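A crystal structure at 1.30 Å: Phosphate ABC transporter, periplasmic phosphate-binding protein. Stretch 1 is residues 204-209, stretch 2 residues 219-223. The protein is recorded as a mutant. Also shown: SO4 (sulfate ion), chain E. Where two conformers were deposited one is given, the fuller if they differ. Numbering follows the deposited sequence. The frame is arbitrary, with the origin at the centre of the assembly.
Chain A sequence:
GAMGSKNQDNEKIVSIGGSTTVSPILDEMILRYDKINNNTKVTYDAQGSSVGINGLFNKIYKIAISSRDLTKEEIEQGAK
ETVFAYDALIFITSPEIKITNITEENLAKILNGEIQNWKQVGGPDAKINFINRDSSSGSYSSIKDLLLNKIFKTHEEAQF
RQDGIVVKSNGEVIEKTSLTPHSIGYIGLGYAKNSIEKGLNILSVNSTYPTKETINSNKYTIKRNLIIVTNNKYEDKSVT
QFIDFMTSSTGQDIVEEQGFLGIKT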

ATOM      1  N   SER A 204       2.282 -13.714  -9.956  1.00  6.18           N
ATOM      2  CA  SER A 204       3.058 -13.863  -8.727  1.00  6.59           C
ATOM      3  C   SER A 204       4.322 -13.024  -8.836  1.00  6.34           C
ATOM      4  O   SER A 204       4.839 -12.776  -9.945  1.00  6.64           O
ATOM      5  N   VAL A 205       4.793 -12.552  -7.687  1.00  5.84           N
ATOM      6  CA  VAL A 205       5.996 -11.729  -7.603  1.00  5.76           C
ATOM      7  C   VAL A 205       6.967 -12.456  -6.681  1.00  6.17           C
ATOM      8  O   VAL A 205       6.621 -12.817  -5.551  1.00  6.72           O
ATOM      9  N   ASN A 206       8.162 -12.739  -7.176  1.00  6.60           N
ATOM     10  CA  ASN A 206       9.142 -13.543  -6.424  1.00  6.74           C
ATOM     11  C   ASN A 206       8.482 -14.868  -6.017  1.00  6.95           C
ATOM     12  O   ASN A 206       8.618 -15.311  -4.874  1.00  7.60           O
ATOM     13  N   SER A 207       7.751 -15.477  -6.952  1.00  6.77           N
ATOM     14  CA  SER A 207       7.107 -16.771  -6.737  1.00  7.82           C
ATOM     15  C   SER A 207       6.047 -16.750  -5.655  1.00  7.24           C
ATOM     16  O   SER A 207       5.674 -17.793  -5.144  1.00 10.39           O
ATOM     17  N   THR A 208       5.505 -15.574  -5.392  1.00  6.84           N
ATOM     18  CA  THR A 208       4.551 -15.385  -4.317  1.00  7.29           C
ATOM     19  C   THR A 208       3.278 -14.716  -4.825  1.00  6.84           C
ATOM     20  O   THR A 208       3.332 -13.625  -5.383  1.00  7.10           O
ATOM     21  N   TYR A 209       2.136 -15.370  -4.637  1.00  8.24           N
ATOM     22  CA  TYR A 209       0.867 -14.735  -4.915  1.00  7.71           C
ATOM     23  C   TYR A 209       0.457 -13.875  -3.742  1.00  8.71           C
ATOM     24  O   TYR A 209       0.732 -14.227  -2.592  1.00  9.68           O
ATOM     25  N   LYS A 219       6.063 -11.918   2.769  0.51  9.20           N
ATOM     26  CA  LYS A 219       6.605 -12.678   1.641  0.51  8.93           C
ATOM     27  C   LYS A 219       6.196 -12.051   0.311  0.51  8.90           C
ATOM     28  O   LYS A 219       6.960 -12.071  -0.646  0.51  9.80           O
ATOM     29  N   TYR A 220       4.982 -11.515   0.251  1.00  7.37           N
ATOM     30  CA  TYR A 220       4.541 -10.730  -0.887  1.00  7.78           C
ATOM     31  C   TYR A 220       4.961  -9.307  -0.635  1.00  8.35           C
ATOM     32  O   TYR A 220       4.594  -8.713   0.379  1.00  9.30           O
ATOM     33  N   THR A 221       5.728  -8.756  -1.565  1.00  8.53           N
ATOM     34  CA  THR A 221       6.498  -7.560  -1.303  1.00  9.01           C
ATOM     35  C   THR A 221       5.844  -6.232  -1.725  1.00  9.86           C
ATOM     36  O   THR A 221       6.277  -5.165  -1.304  1.00 11.44           O
ATOM     37  N   ILE A 222       4.814  -6.287  -2.559  1.00  8.26           N
ATOM     38  CA  ILE A 222       4.251  -5.063  -3.142  1.00  7.73           C
ATOM     39  C   ILE A 222       3.103  -4.519  -2.289  1.00  7.71           C
ATOM     40  O   ILE A 222       1.931  -4.688  -2.601  1.00  7.84           O
ATOM     41  N   LYS A 223       3.450  -3.909  -1.169  1.00  7.39           N
ATOM     42  CA  LYS A 223       2.453  -3.324  -0.288  1.00  7.67           C
ATOM     43  C   LYS A 223       3.082  -2.285   0.594  1.00  8.02           C
ATOM     44  O   LYS A 223       4.264  -2.364   0.904  1.00  9.68           O
TER

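Packing between residues 204-209 and 219-223, a contact that buries 345 Å² summed over both sides and is built mainly by Y220, T208 and V205. The first stretch leaves its strand at V205 and reverses through a type I' turn closed by two backbone hydrogen bonds, V205 N to T208 O (2.9 Å) and T208 N to V205 O (3.0 Å). The turn brings V205 and T208, whose CA-to-CB bonds both point toward the second stretch, side by side against Y220. Y220 leaves its backbone sideways with chi1 t (-175°), which lays the ring along the turn: T208 O meets the ring edge near its plane, 3.5 Å from Y220 CD1, while V205 CG2 lies 4.0 Å from Y220 CE1 in an oblique apolar contact. V205 is t (178°), and its other methyl, CG1, reaches 3.9 Å from T221 OG1 and 4.3 Å from I222 CD1, where I222 (m, m) also points toward the turn. T208 is m (-49°). Its CG2 packs 4.0 Å from Y220 CB, whereas its OG1 donates a hydrogen bond to N206 O (3.0 Å), bracing the turn from within, and also sits 3.5 Å from K219 CG. K219 runs fully extended, all four chi angles t, past T208, so that its NZ donates a 2.6 Å hydrogen bond to O3 of a sulfate ion, probably from the crystallisation liquor. No direct hydrogen bond joins the stretches; water 1 supplies the polar link, donating to V205 O and K219 O (2.9 Å each) and accepting from T221 OG1 (3.1 Å), a hydroxyl placed by the p rotamer (52°). N206 (m) also points toward this side, its ND2 3.8 Å from T221 OG1, but its amide finds its hydrogen bonds elsewhere in the structure. S204 and Y209 point away.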

ATOM      1  CB  SER A 204       3.388 -15.338  -8.441  1.00  7.66           C
ATOM      2  OG  SER A 204       4.162 -15.941  -9.461  1.00  8.23           O
ATOM      3  CB  VAL A 205       5.671 -10.319  -7.061  1.00  7.98           C
ATOM      4  CG1 VAL A 205       6.937  -9.480  -6.928  1.00  9.23           C
ATOM      5  CG2 VAL A 205       4.688  -9.623  -7.977  1.00  8.99           C
ATOM      6  CB  ASN A 206       9.667 -12.836  -5.168  1.00  6.80           C
ATOM      7  CG  ASN A 206      10.226 -11.477  -5.434  1.00  8.11           C
ATOM      8  OD1 ASN A 206      10.718 -11.177  -6.515  1.00  8.71           O
ATOM      9  ND2 ASN A 206      10.237 -10.662  -4.396  1.00 12.43           N
ATOM     10  CB  SER A 207       8.139 -17.861  -6.458  1.00  9.89           C
ATOM     11  OG  SER A 207       8.965 -18.047  -7.588  1.00 13.04           O
ATOM     12  CB  THR A 208       5.145 -14.505  -3.200  1.00  7.82           C
ATOM     13  OG1 THR A 208       6.441 -14.982  -2.836  1.00  9.12           O
ATOM     14  CG2 THR A 208       4.233 -14.475  -1.977  1.00  8.75           C
ATOM     15  CB  TYR A 209      -0.209 -15.778  -5.212  1.00  8.68           C
ATOM     16  CG  TYR A 209      -0.061 -16.344  -6.601  1.00  8.33           C
ATOM     17  CD1 TYR A 209      -0.423 -15.598  -7.721  1.00  9.01           C
ATOM     18  CD2 TYR A 209       0.476 -17.606  -6.803  1.00  8.95           C
ATOM     19  CE1 TYR A 209      -0.267 -16.093  -8.984  1.00 10.69           C
ATOM     20  CE2 TYR A 209       0.623 -18.118  -8.069  1.00 10.32           C
ATOM     21  CZ  TYR A 209       0.241 -17.358  -9.164  1.00 10.55           C
ATOM     22  OH  TYR A 209       0.377 -17.849 -10.453  1.00 13.13           O
ATOM     23  CB  LYS A 219       6.125 -14.128   1.687  0.51  9.04           C
ATOM     24  CG  LYS A 219       6.790 -15.024   0.648  0.51 11.28           C
ATOM     25  CD  LYS A 219       6.454 -16.496   0.875  0.51 13.20           C
ATOM     26  CE  LYS A 219       7.136 -17.393  -0.149  0.51 14.39           C
ATOM     27  NZ  LYS A 219       6.798 -18.827   0.024  0.51 16.60           N
ATOM     28  CB  TYR A 220       3.046 -10.786  -1.074  1.00  8.48           C
ATOM     29  CG  TYR A 220       2.646 -10.048  -2.335  1.00  7.63           C
ATOM     30  CD1 TYR A 220       2.802 -10.634  -3.577  1.00  7.71           C
ATOM     31  CD2 TYR A 220       2.164  -8.753  -2.290  1.00  7.14           C
ATOM     32  CE1 TYR A 220       2.454  -9.971  -4.725  1.00  7.84           C
ATOM     33  CE2 TYR A 220       1.801  -8.070  -3.440  1.00  8.09           C
ATOM     34  CZ  TYR A 220       1.963  -8.693  -4.663  1.00  7.29           C
ATOM     35  OH  TYR A 220       1.623  -8.076  -5.838  1.00  8.42           O
ATOM     36  CB  THR A 221       7.887  -7.668  -1.972  1.00 11.28           C
ATOM     37  OG1 THR A 221       7.721  -7.999  -3.358  1.00 13.30           O
ATOM     38  CG2 THR A 221       8.732  -8.735  -1.279  1.00 11.49           C
ATOM     39  CB  ILE A 222       3.783  -5.273  -4.609  1.00 10.97           C
ATOM     40  CG1 ILE A 222       4.763  -6.127  -5.411  1.00 13.45           C
ATOM     41  CG2 ILE A 222       3.563  -3.920  -5.273  1.00 13.08           C
ATOM     42  CD1 ILE A 222       6.123  -5.549  -5.531  1.00 15.34           C
ATOM     43  CB  LYS A 223       1.757  -4.378   0.586  1.00  8.63           C
ATOM     44  CG  LYS A 223       2.570  -4.925   1.766  1.00 10.97           C
ATOM     45  CD  LYS A 223       3.544  -5.998   1.388  1.00 14.04           C
ATOM     46  CE  LYS A 223       4.193  -6.645   2.619  1.00 15.63           C
ATOM     47  NZ  LYS A 223       5.109  -5.677   3.310  1.00 18.79           N
TER
HETATM   48  S   SO4 E 304       9.426 -19.018   2.195  0.85 13.73           S
HETATM   49  O1  SO4 E 304       9.852 -17.814   1.475  0.85 13.69           O
HETATM   50  O2  SO4 E 304       8.437 -18.624   3.197  0.85 14.58           O
HETATM   51  O3  SO4 E 304       8.832 -19.943   1.244  0.85 16.76           O
HETATM   52  O4  SO4 E 304      10.585 -19.587   2.887  0.85 14.79           O
HETATM   53  O   HOH W   1       6.941 -11.032  -3.330  1.00  8.80           O